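Local coordinates for TTHB210-like domain-containing protein (Thermus thermophilus, PDB 3VG8), which is of unknown function, is controlled by a sigma-E/anti-sigma-E regulatory system in Thermus thermophilus, and assembles into a homodecamer, at residues P29-F33 with V45-V49; G40-K44 with L99-S103. The protein carries 1 engineered substitution. All coordinates share one frame; numbering follows the deposited sequence.

Contact 1. Residues P29-F33 with V45-V49; sequences PEGPF and VVFMV
The ring of Phe47 carries Pro32 on one face: Pro32 CB sits 3.7 Å from the ring centroid and 14° off the normal, a CH-pi contact displaced toward the rim. The Phe33 ring has Val46 O at its edge, near the ring plane, while CG of Met48, a selenomethionine, comes obliquely to 3.7 Å from Phe33 CE1. These rings frame the start of a beta hairpin, where a loop with cis peptide bonds before Pro29 and Pro32 runs into strand 33-36, antiparallel to strand 42-50. Phe33 and Val46 form a hydrogen-bonded pair, with Phe33 N 2.8 Å from Val46 O and Val46 N 2.7 Å from Phe33 O. The Pro32 ring lies alongside Val45, both pointing the same way, and Pro32 CB is tight against Val45 CG1 at 3.5 Å. Thr67 and Leu71 of helix 65-71 pack on this pair, and Val79 of a second subunit on Phe47. Glu30 CG lies against Met48 O at 3.8 Å, and the bend at chi2 (87°) carries the carboxylate away from strand 42-50. The backbone of Glu30 still holds on: Glu30 O accepts the N-H of Met48, N to O 3.0 Å.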
loop_
_atom_site.group_PDB
_atom_site.type_symbol
_atom_site.label_atom_id
_atom_site.label_comp_id
_atom_site.label_asym_id
_atom_site.label_seq_id
_atom_site.Cartn_x
_atom_site.Cartn_y
_atom_site.Cartn_z
ATOM N N PRO F 29 39.472 -20.731 17.343
ATOM C CA PRO F 29 38.946 -19.673 16.479
ATOM C C PRO F 29 37.455 -19.787 16.137
ATOM O O PRO F 29 36.827 -18.798 15.754
ATOM C CB PRO F 29 39.815 -19.804 15.231
ATOM C CG PRO F 29 39.890 -21.314 15.101
ATOM C CD PRO F 29 40.180 -21.748 16.538
ATOM N N GLU F 30 36.893 -20.983 16.265
ATOM C CA GLU F 30 35.481 -21.178 15.936
ATOM C C GLU F 30 34.468 -20.442 16.802
ATOM O O GLU F 30 33.458 -19.957 16.296
ATOM C CB GLU F 30 35.108 -22.655 15.966
ATOM C CG GLU F 30 35.825 -23.508 14.954
ATOM C CD GLU F 30 37.153 -24.020 15.486
ATOM O OE1 GLU F 30 37.854 -24.719 14.725
ATOM O OE2 GLU F 30 37.488 -23.732 16.660
ATOM N N GLY F 31 34.716 -20.400 18.107
ATOM C CA GLY F 31 33.795 -19.743 19.006
ATOM C C GLY F 31 32.842 -20.719 19.668
ATOM O O GLY F 31 33.264 -21.787 20.089
ATOM N N PRO F 32 31.527 -20.433 19.677
ATOM C CA PRO F 32 30.851 -19.269 19.099
ATOM C C PRO F 32 30.960 -17.909 19.790
ATOM O O PRO F 32 31.249 -17.813 20.987
ATOM C CB PRO F 32 29.403 -19.735 19.018
ATOM C CG PRO F 32 29.260 -20.517 20.282
ATOM C CD PRO F 32 30.557 -21.306 20.362
ATOM N N PHE F 33 30.733 -16.863 18.995
ATOM C CA PHE F 33 30.732 -15.500 19.490
ATOM C C PHE F 33 29.275 -15.179 19.833
ATOM O O PHE F 33 28.343 -15.613 19.137
ATOM C CB PHE F 33 31.214 -14.527 18.421
ATOM C CG PHE F 33 32.683 -14.602 18.140
ATOM C CD1 PHE F 33 33.233 -15.727 17.537
ATOM C CD2 PHE F 33 33.518 -13.520 18.439
ATOM C CE1 PHE F 33 34.591 -15.776 17.228
ATOM C CE2 PHE F 33 34.881 -13.555 18.131
ATOM C CZ PHE F 33 35.418 -14.682 17.525
ATOM N N VAL F 45 24.219 -16.106 18.045
ATOM C CA VAL F 45 25.349 -16.978 18.329
ATOM C C VAL F 45 26.067 -17.200 16.990
ATOM O O VAL F 45 25.486 -17.749 16.044
ATOM C CB VAL F 45 24.811 -18.304 18.877
ATOM C CG1 VAL F 45 25.939 -19.265 19.154
ATOM C CG2 VAL F 45 24.019 -18.022 20.141
ATOM N N VAL F 46 27.327 -16.783 16.908
ATOM C CA VAL F 46 28.066 -16.859 15.649
ATOM C C VAL F 46 29.285 -17.799 15.607
ATOM O O VAL F 46 30.233 -17.607 16.353
ATOM C CB VAL F 46 28.539 -15.435 15.248
ATOM C CG1 VAL F 46 29.227 -15.453 13.896
ATOM C CG2 VAL F 46 27.362 -14.480 15.226
ATOM N N PHE F 47 29.240 -18.811 14.742
ATOM C CA PHE F 47 30.370 -19.732 14.565
ATOM C C PHE F 47 31.199 -19.230 13.380
ATOM O O PHE F 47 30.650 -18.839 12.355
ATOM C CB PHE F 47 29.887 -21.155 14.260
ATOM C CG PHE F 47 29.144 -21.784 15.382
ATOM C CD1 PHE F 47 27.775 -21.605 15.513
ATOM C CD2 PHE F 47 29.824 -22.503 16.363
ATOM C CE1 PHE F 47 27.098 -22.127 16.603
ATOM C CE2 PHE F 47 29.152 -23.025 17.452
ATOM C CZ PHE F 47 27.788 -22.836 17.571
HETATM N N MSE F 48 32.517 -19.243 13.524
HETATM C CA MSE F 48 33.423 -18.792 12.465
HETATM C C MSE F 48 34.100 -19.996 11.841
HETATM O O MSE F 48 34.736 -20.770 12.558
HETATM C CB MSE F 48 34.534 -17.923 13.043
HETATM C CG MSE F 48 34.080 -16.659 13.711
HETATM SE SE MSE F 48 33.353 -15.520 12.375
HETATM C CE MSE F 48 34.933 -15.331 11.242
ATOM N N VAL F 49 33.975 -20.167 10.524
ATOM C CA VAL F 49 34.650 -21.277 9.854
ATOM C C VAL F 49 35.344 -20.862 8.565
ATOM O O VAL F 49 34.767 -20.160 7.726
ATOM C CB VAL F 49 33.686 -22.469 9.529
ATOM C CG1 VAL F 49 33.086 -23.013 10.819
ATOM C CG2 VAL F 49 32.604 -22.041 8.570
#

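Contact 2. Residues G40-K44 with L99-S103; sequences GNLVK and LVLVS
Leu42 and Leu101 make the closely packed part of this contact: Leu101 CD1 meets the side chain of Leu42 at a slant, 3.7 Å from both CG and CD2 of Leu42. Leu101 CG lies 3.6 Å from Val43 O. That same oxygen accepts the N-H of Leu101, with Leu101 N 2.9 Å from Val43 O. Val100 CG1 also packs against Val43 O, at 3.7 Å. One step along the strands, Lys44 and Val100 face each other as an antiparallel non-hydrogen-bonded pair, and Lys44 CA approaches Leu99 O to 3.3 Å in a CA-H...O contact. Here strand 42-50 carries a classic beta bulge: Val43 and Lys44 both face Ala35 of the neighbouring strand 33-36. Lys44 CG is wedged between the backbone N and the carbonyl carbon (chi1 61°), from where the extended chain carries NZ to salt bridges with Glu107 and Glu98, which would probably stabilise a charge on this buried residue. The packing is looser toward the C-terminal end of 99-103, where partly exposed Val102 reaches Val43 with one methyl, Val102 CG2 to Val43 CG1 at 4.1 Å. After Val102, Ser103 N-caps helix 104-110, while at the far end of 40-44 the side chain of partly exposed Asn41 turns to a neighbouring subunit, OD1 bonding Lys8 NZ of that chain.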
loop_
_atom_site.group_PDB
_atom_site.type_symbol
_atom_site.label_atom_id
_atom_site.label_comp_id
_atom_site.label_asym_id
_atom_site.label_seq_id
_atom_site.Cartn_x
_atom_site.Cartn_y
_atom_site.Cartn_z
ATOM N N GLY F 40 21.626 -5.263 26.237
ATOM C CA GLY F 40 22.260 -6.380 26.900
ATOM C C GLY F 40 21.578 -7.709 26.643
ATOM O O GLY F 40 21.900 -8.691 27.316
ATOM N N ASN F 41 20.645 -7.735 25.694
ATOM C CA ASN F 41 19.947 -8.967 25.315
ATOM C C ASN F 41 20.796 -9.704 24.264
ATOM O O ASN F 41 21.363 -9.070 23.366
ATOM C CB ASN F 41 18.603 -8.654 24.662
ATOM C CG ASN F 41 17.675 -7.904 25.574
ATOM O OD1 ASN F 41 17.465 -8.306 26.709
ATOM N ND2 ASN F 41 17.106 -6.804 25.081
ATOM N N LEU F 42 20.870 -11.025 24.367
ATOM C CA LEU F 42 21.611 -11.831 23.403
ATOM C C LEU F 42 20.802 -11.911 22.100
ATOM O O LEU F 42 19.671 -12.393 22.080
ATOM C CB LEU F 42 21.838 -13.233 23.947
ATOM C CG LEU F 42 22.517 -14.217 22.985
ATOM C CD1 LEU F 42 23.915 -13.730 22.628
ATOM C CD2 LEU F 42 22.580 -15.607 23.655
ATOM N N VAL F 43 21.405 -11.437 21.017
ATOM C CA VAL F 43 20.774 -11.406 19.699
ATOM C C VAL F 43 21.106 -12.627 18.836
ATOM O O VAL F 43 20.235 -13.166 18.131
ATOM C CB VAL F 43 21.210 -10.116 18.938
ATOM C CG1 VAL F 43 20.587 -10.058 17.552
ATOM C CG2 VAL F 43 20.763 -8.891 19.733
ATOM N N LYS F 44 22.357 -13.068 18.891
ATOM C CA LYS F 44 22.768 -14.205 18.071
ATOM C C LYS F 44 24.052 -14.871 18.512
ATOM O O LYS F 44 24.842 -14.290 19.235
ATOM C CB LYS F 44 22.890 -13.796 16.598
ATOM C CG LYS F 44 23.922 -12.698 16.282
ATOM C CD LYS F 44 23.913 -12.396 14.769
ATOM C CE LYS F 44 24.666 -11.134 14.377
ATOM N NZ LYS F 44 24.484 -10.791 12.919
ATOM N N LEU F 99 23.187 -18.280 14.533
ATOM C CA LEU F 99 21.941 -18.778 15.113
ATOM C C LEU F 99 21.325 -17.503 15.705
ATOM O O LEU F 99 21.788 -17.014 16.729
ATOM C CB LEU F 99 22.244 -19.797 16.216
ATOM C CG LEU F 99 22.416 -21.245 15.743
ATOM C CD1 LEU F 99 23.513 -21.315 14.702
ATOM C CD2 LEU F 99 22.726 -22.156 16.933
ATOM N N VAL F 100 20.297 -16.973 15.048
ATOM C CA VAL F 100 19.667 -15.719 15.452
ATOM C C VAL F 100 18.426 -15.942 16.303
ATOM O O VAL F 100 17.534 -16.663 15.927
ATOM C CB VAL F 100 19.341 -14.860 14.195
ATOM C CG1 VAL F 100 18.986 -13.431 14.612
ATOM C CG2 VAL F 100 20.558 -14.856 13.238
ATOM N N LEU F 101 18.383 -15.297 17.457
ATOM C CA LEU F 101 17.304 -15.497 18.403
ATOM C C LEU F 101 16.117 -14.544 18.313
ATOM O O LEU F 101 15.259 -14.556 19.191
ATOM C CB LEU F 101 17.900 -15.494 19.814
ATOM C CG LEU F 101 19.300 -16.145 19.845
ATOM C CD1 LEU F 101 19.832 -16.143 21.270
ATOM C CD2 LEU F 101 19.236 -17.583 19.311
ATOM N N VAL F 102 16.089 -13.720 17.265
ATOM C CA VAL F 102 14.990 -12.785 17.002
ATOM C C VAL F 102 14.780 -12.743 15.469
ATOM O O VAL F 102 15.628 -13.207 14.705
ATOM C CB VAL F 102 15.318 -11.356 17.486
ATOM C CG1 VAL F 102 15.383 -11.306 18.997
ATOM C CG2 VAL F 102 16.654 -10.909 16.888
ATOM N N SER F 103 13.668 -12.171 15.024
ATOM C CA SER F 103 13.367 -12.082 13.592
ATOM C C SER F 103 14.488 -11.349 12.862
ATOM O O SER F 103 15.202 -10.536 13.457
ATOM C CB SER F 103 12.061 -11.311 13.372
ATOM O OG SER F 103 12.272 -9.918 13.598
#

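From the N terminus, the chain passes through 29-33, runs along strand 33-36, turns, and enters strand 42-50 at 40-44 before reaching 45-49. Contact 1 therefore closes the short hairpin, whose eleven intervening residues 34-44 hold the ends of both strands and the turn. Contact 2 closes a far longer loop, in which helices 51-55 and 65-71 and strand 78-84 intervene before strand 94-100 returns beside strand 42-50. The segments alternate along the sequence, so the two closures cross rather than nest. Strand 42-50 serves both, bordered by strand 33-36 on one side and strand 94-100 on the other. The contacts touch directly, with a probable hydrogen bond between Leu99 N and Val45 O at 2.8 Å, and both border the second subunit.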